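Local structure of putative aldehyde dehydrogenase (Burkholderia cenocepacia, 4YWE) at the interface of chains A and B. The protein probably oxidises aldehydes with NAD or NADP as hydride acceptor, as a member of the aldehyde dehydrogenase family. Numbering follows the deposited sequence. Chains: chain A/B, Putative aldehyde dehydrogenase.

Contact 1: the interface of chains A and B. Residues chain A 448-451, 453-454; chain B 133-135, 141, 481, 483.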
ATOM      1  N   ALA A 448      12.752  -5.927  20.722  1.00 58.13           N
ATOM      2  CA  ALA A 448      14.103  -6.140  20.212  1.00 63.06           C
ATOM      3  C   ALA A 448      14.971  -4.895  20.373  1.00 69.20           C
ATOM      4  O   ALA A 448      16.194  -4.991  20.464  1.00 71.75           O
ATOM      5  CB  ALA A 448      14.056  -6.567  18.757  1.00 62.50           C
ATOM      6  N   GLY A 449      14.333  -3.731  20.406  1.00 70.31           N
ATOM      7  CA  GLY A 449      15.042  -2.483  20.614  1.00 72.92           C
ATOM      8  C   GLY A 449      15.551  -1.844  19.337  1.00 73.26           C
ATOM      9  O   GLY A 449      16.262  -2.475  18.556  1.00 75.80           O
ATOM     10  N   GLY A 450      15.183  -0.584  19.121  1.00 73.51           N
ATOM     11  CA  GLY A 450      14.316   0.129  20.041  1.00 68.49           C
ATOM     12  C   GLY A 450      12.855   0.014  19.653  1.00 64.50           C
ATOM     13  O   GLY A 450      11.990   0.651  20.253  1.00 67.11           O
ATOM     14  N   GLY A 451      12.586  -0.809  18.645  1.00 55.00           N
ATOM     15  CA  GLY A 451      11.237  -0.974  18.140  1.00 45.93           C
ATOM     16  C   GLY A 451      10.739   0.282  17.456  1.00 35.04           C
ATOM     17  O   GLY A 451       9.545   0.580  17.472  1.00 35.71           O
ATOM     18  N   GLU A 453      10.697   0.890  14.287  1.00 16.79           N
ATOM     19  CA  GLU A 453       9.935   0.526  13.098  1.00 14.63           C
ATOM     20  C   GLU A 453       8.629  -0.183  13.445  1.00 15.43           C
ATOM     21  O   GLU A 453       7.784  -0.398  12.576  1.00 18.51           O
ATOM     22  CB  GLU A 453      10.775  -0.366  12.179  1.00 17.97           C
ATOM     23  CG  GLU A 453      12.107   0.234  11.751  1.00 19.12           C
ATOM     24  CD  GLU A 453      13.239  -0.086  12.711  1.00 21.08           C
ATOM     25  OE1 GLU A 453      12.976  -0.258  13.919  1.00 23.32           O
ATOM     26  OE2 GLU A 453      14.398  -0.167  12.253  1.00 25.68           O
ATOM     27  N   LEU A 454       8.464  -0.546  14.713  1.00 13.48           N
ATOM     28  CA  LEU A 454       7.312  -1.340  15.133  1.00 16.09           C
ATOM     29  C   LEU A 454       6.192  -0.464  15.681  1.00 18.00           C
ATOM     30  O   LEU A 454       6.351   0.155  16.734  1.00 19.47           O
ATOM     31  CB  LEU A 454       7.728  -2.366  16.189  1.00 16.63           C
ATOM     32  CG  LEU A 454       9.008  -3.155  15.911  1.00 19.18           C
ATOM     33  CD1 LEU A 454       9.269  -4.156  17.025  1.00 20.78           C
ATOM     34  CD2 LEU A 454       8.934  -3.854  14.563  1.00 17.72           C
TER
ATOM     35  N   LEU B 133       7.392  -5.901   7.854  1.00 22.70           N
ATOM     36  CA  LEU B 133       8.310  -4.778   8.012  1.00 20.91           C
ATOM     37  C   LEU B 133       9.765  -5.224   8.089  1.00 23.08           C
ATOM     38  O   LEU B 133      10.090  -6.181   8.791  1.00 27.66           O
ATOM     39  CB  LEU B 133       7.946  -3.979   9.264  1.00 16.70           C
ATOM     40  CG  LEU B 133       6.502  -3.484   9.337  1.00 14.61           C
ATOM     41  CD1 LEU B 133       6.226  -2.824  10.678  1.00 15.17           C
ATOM     42  CD2 LEU B 133       6.212  -2.526   8.192  1.00 14.42           C
ATOM     43  N   PRO B 134      10.647  -4.524   7.358  1.00 17.37           N
ATOM     44  CA  PRO B 134      12.089  -4.777   7.434  1.00 19.88           C
ATOM     45  C   PRO B 134      12.616  -4.490   8.834  1.00 15.92           C
ATOM     46  O   PRO B 134      12.297  -3.448   9.404  1.00 15.57           O
ATOM     47  CB  PRO B 134      12.679  -3.798   6.412  1.00 21.95           C
ATOM     48  CG  PRO B 134      11.541  -3.458   5.502  1.00 23.29           C
ATOM     49  CD  PRO B 134      10.323  -3.481   6.372  1.00 19.19           C
ATOM     50  N   TYR B 135      13.406  -5.404   9.384  1.00 16.97           N
ATOM     51  CA  TYR B 135      13.878  -5.254  10.754  1.00 19.96           C
ATOM     52  C   TYR B 135      15.281  -5.833  10.903  1.00 20.27           C
ATOM     53  O   TYR B 135      15.973  -6.063   9.910  1.00 21.39           O
ATOM     54  CB  TYR B 135      12.899  -5.927  11.721  1.00 21.45           C
ATOM     55  CG  TYR B 135      12.947  -5.385  13.132  1.00 21.52           C
ATOM     56  CD1 TYR B 135      12.685  -4.047  13.392  1.00 19.83           C
ATOM     57  CD2 TYR B 135      13.243  -6.216  14.204  1.00 23.29           C
ATOM     58  CE1 TYR B 135      12.727  -3.547  14.678  1.00 23.20           C
ATOM     59  CE2 TYR B 135      13.285  -5.728  15.493  1.00 24.19           C
ATOM     60  CZ  TYR B 135      13.026  -4.393  15.727  1.00 25.28           C
ATOM     61  OH  TYR B 135      13.068  -3.902  17.012  1.00 24.54           O
ATOM     62  N   VAL B 141       9.111  -9.502  11.032  1.00 17.25           N
ATOM     63  CA  VAL B 141       8.071  -8.632  11.559  1.00 15.41           C
ATOM     64  C   VAL B 141       6.890  -8.580  10.601  1.00 15.03           C
ATOM     65  O   VAL B 141       7.050  -8.263   9.424  1.00 14.97           O
ATOM     66  CB  VAL B 141       8.613  -7.219  11.832  1.00 18.73           C
ATOM     67  CG1 VAL B 141       7.476  -6.273  12.190  1.00 19.16           C
ATOM     68  CG2 VAL B 141       9.654  -7.257  12.941  1.00 16.42           C
ATOM     69  N   THR B 481       1.191  -5.749  15.783  1.00 13.84           N
ATOM     70  CA  THR B 481       2.509  -6.032  15.230  1.00 16.43           C
ATOM     71  C   THR B 481       3.126  -7.254  15.904  1.00 18.13           C
ATOM     72  O   THR B 481       3.243  -7.308  17.128  1.00 16.40           O
ATOM     73  CB  THR B 481       3.451  -4.825  15.381  1.00 16.88           C
ATOM     74  OG1 THR B 481       2.850  -3.674  14.774  1.00 15.18           O
ATOM     75  CG2 THR B 481       4.791  -5.104  14.719  1.00 18.19           C
ATOM     76  N   ALA B 483       6.450  -9.627  16.222  1.00 16.16           N
ATOM     77  CA  ALA B 483       7.889  -9.683  15.991  1.00 16.16           C
ATOM     78  C   ALA B 483       8.454 -11.046  16.378  1.00 16.31           C
ATOM     79  O   ALA B 483       8.413 -11.438  17.545  1.00 18.03           O
ATOM     80  CB  ALA B 483       8.592  -8.577  16.761  1.00 14.26           C
TER
HETATM   81  O   HOH W   1      14.181  -1.549   9.503  1.00 15.76           O
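The phenol ring of B:Tyr135 has the methyls of A:Leu454 above one face, offset toward the rim, and CB of A:Ala448 at its edge, in the ring plane. The ring belongs to the oligomerisation domain of an aldehyde dehydrogenase family subunit. It packs on A:Glu453 and A:Leu454, just after the partner's glycine-rich loop, and its hydroxyl reaches that loop. CG of B:Tyr135 is anti to the backbone N (chi1 -156°), which carries the ring out toward chain A. A:Leu454 crosses the ring at about a right angle. Its CD2 lies 3.8 Å from CE1 of B:Tyr135, while CD1 sits nearer the hydroxyl end. CD2 also touches B:Val141, 3.7 Å from CG1, so this methyl is wedged between the ring and the valine branches. A:Ala448 CB comes 3.5 Å from CE2 of B:Tyr135, but this residue is poorly ordered. The carboxylate of A:Glu453 approaches the CD1-CE1 side, slightly off the ring plane and across the ring from A:Ala448. Its OE1 is 3.4 Å from CE1 of B:Tyr135, and the two planes are 72° apart. The A:Glu453 chain is bent at chi2 (89°), which folds the acid back beside the ring. Its OE2 is 3.1 Å from water 1. This water is 2.7 Å from the backbone O of B:Pro134 and links the chains. No direct polar bond crosses this patch. B:Leu133 CD1 approaches A:Glu453 O at 3.5 Å.

Contact 2: the interface of chains A and B. Residues chain A 443-445, 448; chain B 135, 139, 483, 485.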
ATOM      1  N   ILE A 443       7.568 -12.868  19.852  1.00 16.38           N
ATOM      2  CA  ILE A 443       7.786 -14.306  19.905  1.00 19.70           C
ATOM      3  C   ILE A 443       9.247 -14.606  20.211  1.00 22.82           C
ATOM      4  O   ILE A 443      10.138 -14.268  19.425  1.00 19.05           O
ATOM      5  CB  ILE A 443       7.346 -14.981  18.597  1.00 23.14           C
ATOM      6  CG1 ILE A 443       5.844 -14.784  18.382  1.00 25.61           C
ATOM      7  CG2 ILE A 443       7.699 -16.460  18.614  1.00 18.99           C
ATOM      8  CD1 ILE A 443       5.305 -15.460  17.142  1.00 28.25           C
ATOM      9  N   ASN A 444       9.477 -15.240  21.360  1.00 19.16           N
ATOM     10  CA  ASN A 444      10.815 -15.602  21.826  1.00 20.44           C
ATOM     11  C   ASN A 444      11.736 -14.385  21.908  1.00 30.30           C
ATOM     12  O   ASN A 444      12.940 -14.474  21.664  1.00 32.47           O
ATOM     13  CB  ASN A 444      11.420 -16.682  20.927  1.00 21.72           C
ATOM     14  CG  ASN A 444      10.697 -18.011  21.056  1.00 30.34           C
ATOM     15  OD1 ASN A 444      10.179 -18.344  22.122  1.00 28.86           O
ATOM     16  ND2 ASN A 444      10.657 -18.774  19.971  1.00 22.81           N
ATOM     17  N   ASN A 445      11.142 -13.249  22.258  1.00 29.66           N
ATOM     18  CA  ASN A 445      11.869 -12.023  22.556  1.00 27.54           C
ATOM     19  C   ASN A 445      10.900 -11.082  23.261  1.00 25.56           C
ATOM     20  O   ASN A 445       9.776 -11.474  23.577  1.00 17.54           O
ATOM     21  CB  ASN A 445      12.440 -11.377  21.289  1.00 26.27           C
ATOM     22  CG  ASN A 445      11.371 -10.757  20.412  1.00 24.61           C
ATOM     23  OD1 ASN A 445      11.294  -9.536  20.280  1.00 25.29           O
ATOM     24  ND2 ASN A 445      10.545 -11.597  19.799  1.00 23.73           N
ATOM     25  N   ALA A 448      12.752  -5.927  20.722  1.00 58.13           N
ATOM     26  CA  ALA A 448      14.103  -6.140  20.212  1.00 63.06           C
ATOM     27  C   ALA A 448      14.971  -4.895  20.373  1.00 69.20           C
ATOM     28  O   ALA A 448      16.194  -4.991  20.464  1.00 71.75           O
ATOM     29  CB  ALA A 448      14.056  -6.567  18.757  1.00 62.50           C
TER
ATOM     30  N   TYR B 135      13.406  -5.404   9.384  1.00 16.97           N
ATOM     31  CA  TYR B 135      13.878  -5.254  10.754  1.00 19.96           C
ATOM     32  C   TYR B 135      15.281  -5.833  10.903  1.00 20.27           C
ATOM     33  O   TYR B 135      15.973  -6.063   9.910  1.00 21.39           O
ATOM     34  CB  TYR B 135      12.899  -5.927  11.721  1.00 21.45           C
ATOM     35  CG  TYR B 135      12.947  -5.385  13.132  1.00 21.52           C
ATOM     36  CD1 TYR B 135      12.685  -4.047  13.392  1.00 19.83           C
ATOM     37  CD2 TYR B 135      13.243  -6.216  14.204  1.00 23.29           C
ATOM     38  CE1 TYR B 135      12.727  -3.547  14.678  1.00 23.20           C
ATOM     39  CE2 TYR B 135      13.285  -5.728  15.493  1.00 24.19           C
ATOM     40  CZ  TYR B 135      13.026  -4.393  15.727  1.00 25.28           C
ATOM     41  OH  TYR B 135      13.068  -3.902  17.012  1.00 24.54           O
ATOM     42  N   TYR B 139      15.162 -11.659  12.412  1.00 20.08           N
ATOM     43  CA  TYR B 139      13.829 -11.235  12.822  1.00 23.43           C
ATOM     44  C   TYR B 139      12.847 -11.211  11.656  1.00 23.53           C
ATOM     45  O   TYR B 139      13.202 -10.841  10.536  1.00 17.95           O
ATOM     46  CB  TYR B 139      13.880  -9.850  13.471  1.00 22.94           C
ATOM     47  CG  TYR B 139      14.167  -9.862  14.955  1.00 26.23           C
ATOM     48  CD1 TYR B 139      15.468  -9.803  15.432  1.00 27.08           C
ATOM     49  CD2 TYR B 139      13.131  -9.919  15.879  1.00 29.62           C
ATOM     50  CE1 TYR B 139      15.733  -9.808  16.789  1.00 30.30           C
ATOM     51  CE2 TYR B 139      13.385  -9.925  17.238  1.00 31.53           C
ATOM     52  CZ  TYR B 139      14.687  -9.870  17.687  1.00 31.67           C
ATOM     53  OH  TYR B 139      14.943  -9.875  19.040  1.00 34.36           O
ATOM     54  N   ALA B 483       6.450  -9.627  16.222  1.00 16.16           N
ATOM     55  CA  ALA B 483       7.889  -9.683  15.991  1.00 16.16           C
ATOM     56  C   ALA B 483       8.454 -11.046  16.378  1.00 16.31           C
ATOM     57  O   ALA B 483       8.413 -11.438  17.545  1.00 18.03           O
ATOM     58  CB  ALA B 483       8.592  -8.577  16.761  1.00 14.26           C
ATOM     59  N   ARG B 485      11.633 -13.645  16.635  1.00 25.00           N
ATOM     60  CA  ARG B 485      13.076 -13.862  16.649  1.00 28.61           C
ATOM     61  C   ARG B 485      13.368 -15.323  16.328  1.00 28.03           C
ATOM     62  O   ARG B 485      13.007 -16.217  17.092  1.00 28.38           O
ATOM     63  CB  ARG B 485      13.681 -13.480  18.000  1.00 35.22           C
ATOM     64  CG  ARG B 485      15.203 -13.536  18.031  1.00 40.80           C
ATOM     65  CD  ARG B 485      15.752 -13.062  19.367  1.00 49.31           C
ATOM     66  NE  ARG B 485      17.206 -12.928  19.345  1.00 56.43           N
ATOM     67  CZ  ARG B 485      18.053 -13.889  19.703  1.00 61.38           C
ATOM     68  NH1 ARG B 485      17.593 -15.062  20.115  1.00 61.49           N
ATOM     69  NH2 ARG B 485      19.361 -13.676  19.650  1.00 64.57           N
TER
HETATM   70  O   HOH W   2      11.159 -18.311  17.418  1.00 13.06           O
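Strand 477-485 of chain B runs beside the end of strand 440-443 of chain A, where the sheet shared by the two subunits gives way to a turn. A:Ile443 N donates to the backbone O of B:Ala483 at 2.8 Å, and B:Arg485 N donates to A:Ile443 O at 3.2 Å. The side chain of A:Asn445 ties these two carbonyls together. Its CG stands between the backbone N and the carbonyl carbon (chi1 72°), a rotation that turns the amide back over the strand pair. There ND2 donates to B:Ala483 O at 3.1 Å and to A:Ile443 O at 2.7 Å. Both acceptors lie close to the amide plane, which should fix its rotation. ND2 comes from above each carbonyl plane. Each carbonyl O thus accepts a backbone N-H and the amide. A:Asn445 also meets B:Tyr139 tip to tip, with its CG at the ring edge and the two planes 85° apart. B:Arg485 CA lies above one ring face and B:Tyr135 CE2 above the other, both toward the rim. The tip of B:Tyr139 also touches A:Ala448, which is poorly ordered, as is B:Arg485. A:Asn444 ND2 is 2.6 Å from water 2, which is 2.8 Å from the backbone O of B:Arg485.

Contact 3: the interface of chains A and B. Residues chain A 433-434, 436, 438-441; chain B 480-482.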
ATOM      1  N   ALA A 433      -0.615 -15.589  19.241  1.00 17.44           N
ATOM      2  CA  ALA A 433      -0.441 -14.212  18.784  1.00 16.78           C
ATOM      3  C   ALA A 433      -1.733 -13.639  18.208  1.00 17.98           C
ATOM      4  O   ALA A 433      -1.999 -12.442  18.326  1.00 19.42           O
ATOM      5  CB  ALA A 433       0.674 -14.140  17.752  1.00 15.78           C
ATOM      6  N   ARG A 434      -2.533 -14.498  17.586  1.00 18.10           N
ATOM      7  CA  ARG A 434      -3.816 -14.082  17.035  1.00 15.87           C
ATOM      8  C   ARG A 434      -4.847 -13.881  18.141  1.00 17.66           C
ATOM      9  O   ARG A 434      -5.719 -13.020  18.036  1.00 21.08           O
ATOM     10  CB  ARG A 434      -4.327 -15.112  16.025  1.00 17.17           C
ATOM     11  N   LEU A 436      -4.189 -13.199  21.511  1.00 23.78           N
ATOM     12  CA  LEU A 436      -3.821 -12.192  22.502  1.00 21.11           C
ATOM     13  C   LEU A 436      -4.299 -10.801  22.100  1.00 19.64           C
ATOM     14  O   LEU A 436      -4.257 -10.431  20.926  1.00 19.87           O
ATOM     15  CB  LEU A 436      -2.306 -12.183  22.717  1.00 19.20           C
ATOM     16  CG  LEU A 436      -1.701 -13.448  23.331  1.00 18.97           C
ATOM     17  CD1 LEU A 436      -0.194 -13.309  23.478  1.00 17.26           C
ATOM     18  CD2 LEU A 436      -2.343 -13.758  24.674  1.00 19.13           C
ATOM     19  N   ALA A 438      -3.346  -7.251  22.147  1.00 18.96           N
ATOM     20  CA  ALA A 438      -2.215  -6.348  22.321  1.00 19.29           C
ATOM     21  C   ALA A 438      -1.856  -5.677  21.004  1.00 15.57           C
ATOM     22  O   ALA A 438      -2.116  -6.221  19.932  1.00 17.77           O
ATOM     23  CB  ALA A 438      -1.010  -7.101  22.876  1.00 21.46           C
ATOM     24  N   GLY A 439      -1.261  -4.492  21.089  1.00 14.95           N
ATOM     25  CA  GLY A 439      -0.761  -3.816  19.909  1.00 12.05           C
ATOM     26  C   GLY A 439       0.460  -4.518  19.350  1.00 16.29           C
ATOM     27  O   GLY A 439       0.692  -4.516  18.140  1.00 16.74           O
ATOM     28  N   GLN A 440       1.243  -5.122  20.241  1.00 11.64           N
ATOM     29  CA  GLN A 440       2.446  -5.847  19.846  1.00 14.08           C
ATOM     30  C   GLN A 440       2.519  -7.222  20.498  1.00 18.15           C
ATOM     31  O   GLN A 440       2.200  -7.382  21.676  1.00 20.91           O
ATOM     32  CB  GLN A 440       3.701  -5.048  20.203  1.00 11.30           C
ATOM     33  CG  GLN A 440       3.910  -3.796  19.373  1.00 11.83           C
ATOM     34  CD  GLN A 440       5.148  -3.030  19.786  1.00 11.52           C
ATOM     35  OE1 GLN A 440       5.664  -3.208  20.888  1.00 17.76           O
ATOM     36  NE2 GLN A 440       5.638  -2.171  18.899  1.00 13.32           N
ATOM     37  N   VAL A 441       2.940  -8.214  19.720  1.00 21.43           N
ATOM     38  CA  VAL A 441       3.207  -9.544  20.252  1.00 19.25           C
ATOM     39  C   VAL A 441       4.631  -9.943  19.880  1.00 17.51           C
ATOM     40  O   VAL A 441       5.012  -9.904  18.710  1.00 13.38           O
ATOM     41  CB  VAL A 441       2.191 -10.582  19.738  1.00 16.75           C
ATOM     42  CG1 VAL A 441       2.511 -11.954  20.304  1.00 16.81           C
ATOM     43  CG2 VAL A 441       0.773 -10.171  20.106  1.00 12.71           C
TER
ATOM     44  N   LYS B 480      -2.069  -4.856  14.862  1.00 15.57           N
ATOM     45  CA  LYS B 480      -1.231  -5.633  15.768  1.00 14.97           C
ATOM     46  C   LYS B 480       0.087  -5.970  15.082  1.00 16.03           C
ATOM     47  O   LYS B 480       0.102  -6.421  13.936  1.00 16.79           O
ATOM     48  CB  LYS B 480      -1.932  -6.918  16.216  1.00 15.93           C
ATOM     49  CG  LYS B 480      -1.035  -7.840  17.038  1.00 11.47           C
ATOM     50  CD  LYS B 480      -1.693  -9.182  17.321  1.00 10.59           C
ATOM     51  CE  LYS B 480      -2.836  -9.043  18.311  1.00 15.80           C
ATOM     52  NZ  LYS B 480      -3.577 -10.324  18.487  1.00 10.57           N
ATOM     53  N   THR B 481       1.191  -5.749  15.783  1.00 13.84           N
ATOM     54  CA  THR B 481       2.509  -6.032  15.230  1.00 16.43           C
ATOM     55  C   THR B 481       3.126  -7.254  15.904  1.00 18.13           C
ATOM     56  O   THR B 481       3.243  -7.308  17.128  1.00 16.40           O
ATOM     57  CB  THR B 481       3.451  -4.825  15.381  1.00 16.88           C
ATOM     58  OG1 THR B 481       2.850  -3.674  14.774  1.00 15.18           O
ATOM     59  CG2 THR B 481       4.791  -5.104  14.719  1.00 18.19           C
ATOM     60  N   ILE B 482       3.515  -8.235  15.097  1.00 16.77           N
ATOM     61  CA  ILE B 482       4.110  -9.459  15.616  1.00 11.25           C
ATOM     62  C   ILE B 482       5.579  -9.534  15.223  1.00 11.89           C
ATOM     63  O   ILE B 482       5.915  -9.508  14.040  1.00 12.70           O
ATOM     64  CB  ILE B 482       3.350 -10.702  15.122  1.00 10.93           C
ATOM     65  CG1 ILE B 482       1.850 -10.548  15.389  1.00 16.98           C
ATOM     66  CG2 ILE B 482       3.898 -11.958  15.783  1.00 11.51           C
ATOM     67  CD1 ILE B 482       0.996 -11.577  14.683  1.00 17.97           C
TER
HETATM   68  O   HOH W   3       0.959  -2.445  16.369  1.00 11.66           O
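Backbone hydrogen bonds join A:Gly439 and A:Val441 to B:Thr481, and strand 440-443 of chain A pairs in parallel with strand 477-485 of chain B. B:Thr481 N donates to A:Gly439 O at 2.7 Å. A:Val441 N donates to B:Thr481 O at 2.8 Å. The bridges pair A:Gln440 with B:Thr481 and A:Val441 with B:Ile482.

The side-chain hydrogen bonds come from B:Lys480. Its chain bends at chi3 (-71°), which brings the amine to the C-terminal end of helix 426-435 and the loop after it. B:Lys480 NZ donates to the backbone O of A:Ala433 in the helix at 2.6 Å. B:Lys480 NZ also donates to the backbone O of A:Leu436 in the loop at 2.5 Å. It lies in both carbonyl planes. These carbonyls would be expected to stabilise a positive charge on the amine.

A water-mediated link adds to the pairing. Water 3 is 2.7 Å from A:Gly439 O and 2.8 Å from the side-chain hydroxyl OG1 of B:Thr481.

Apolar contacts flank the strands. CG2 of A:Val441 lies 3.8 Å from CD of B:Lys480, against the middle of the lysine chain. CD1 of B:Ile482 reaches CB of A:Ala433 at 4.0 Å, a light touch on the helix.

The site extends a sheet of one subunit with a strand of the other and pins that strand to a helix end, which likely holds the dimer together.

Strand 477-485 of chain B runs through all three contacts. The C-alpha centres of contact 1 and contact 2 are about 8 Å apart, and contact 3 lies about 12 Å from each. Contacts 1 and 2 share A:Ala448, B:Tyr135 and B:Ala483, while contacts 1 and 3 share B:Thr481. Contacts 2 and 3 use opposite ends of strand 440-443 of chain A. The centre of contact 3 is about 13 Å from the predicted active-site residue A:Glu256, and that of contact 1 about 14 Å. Two-fold symmetry repeats each contact with the chains exchanged, and this dimer interface is part of a four-copy assembly.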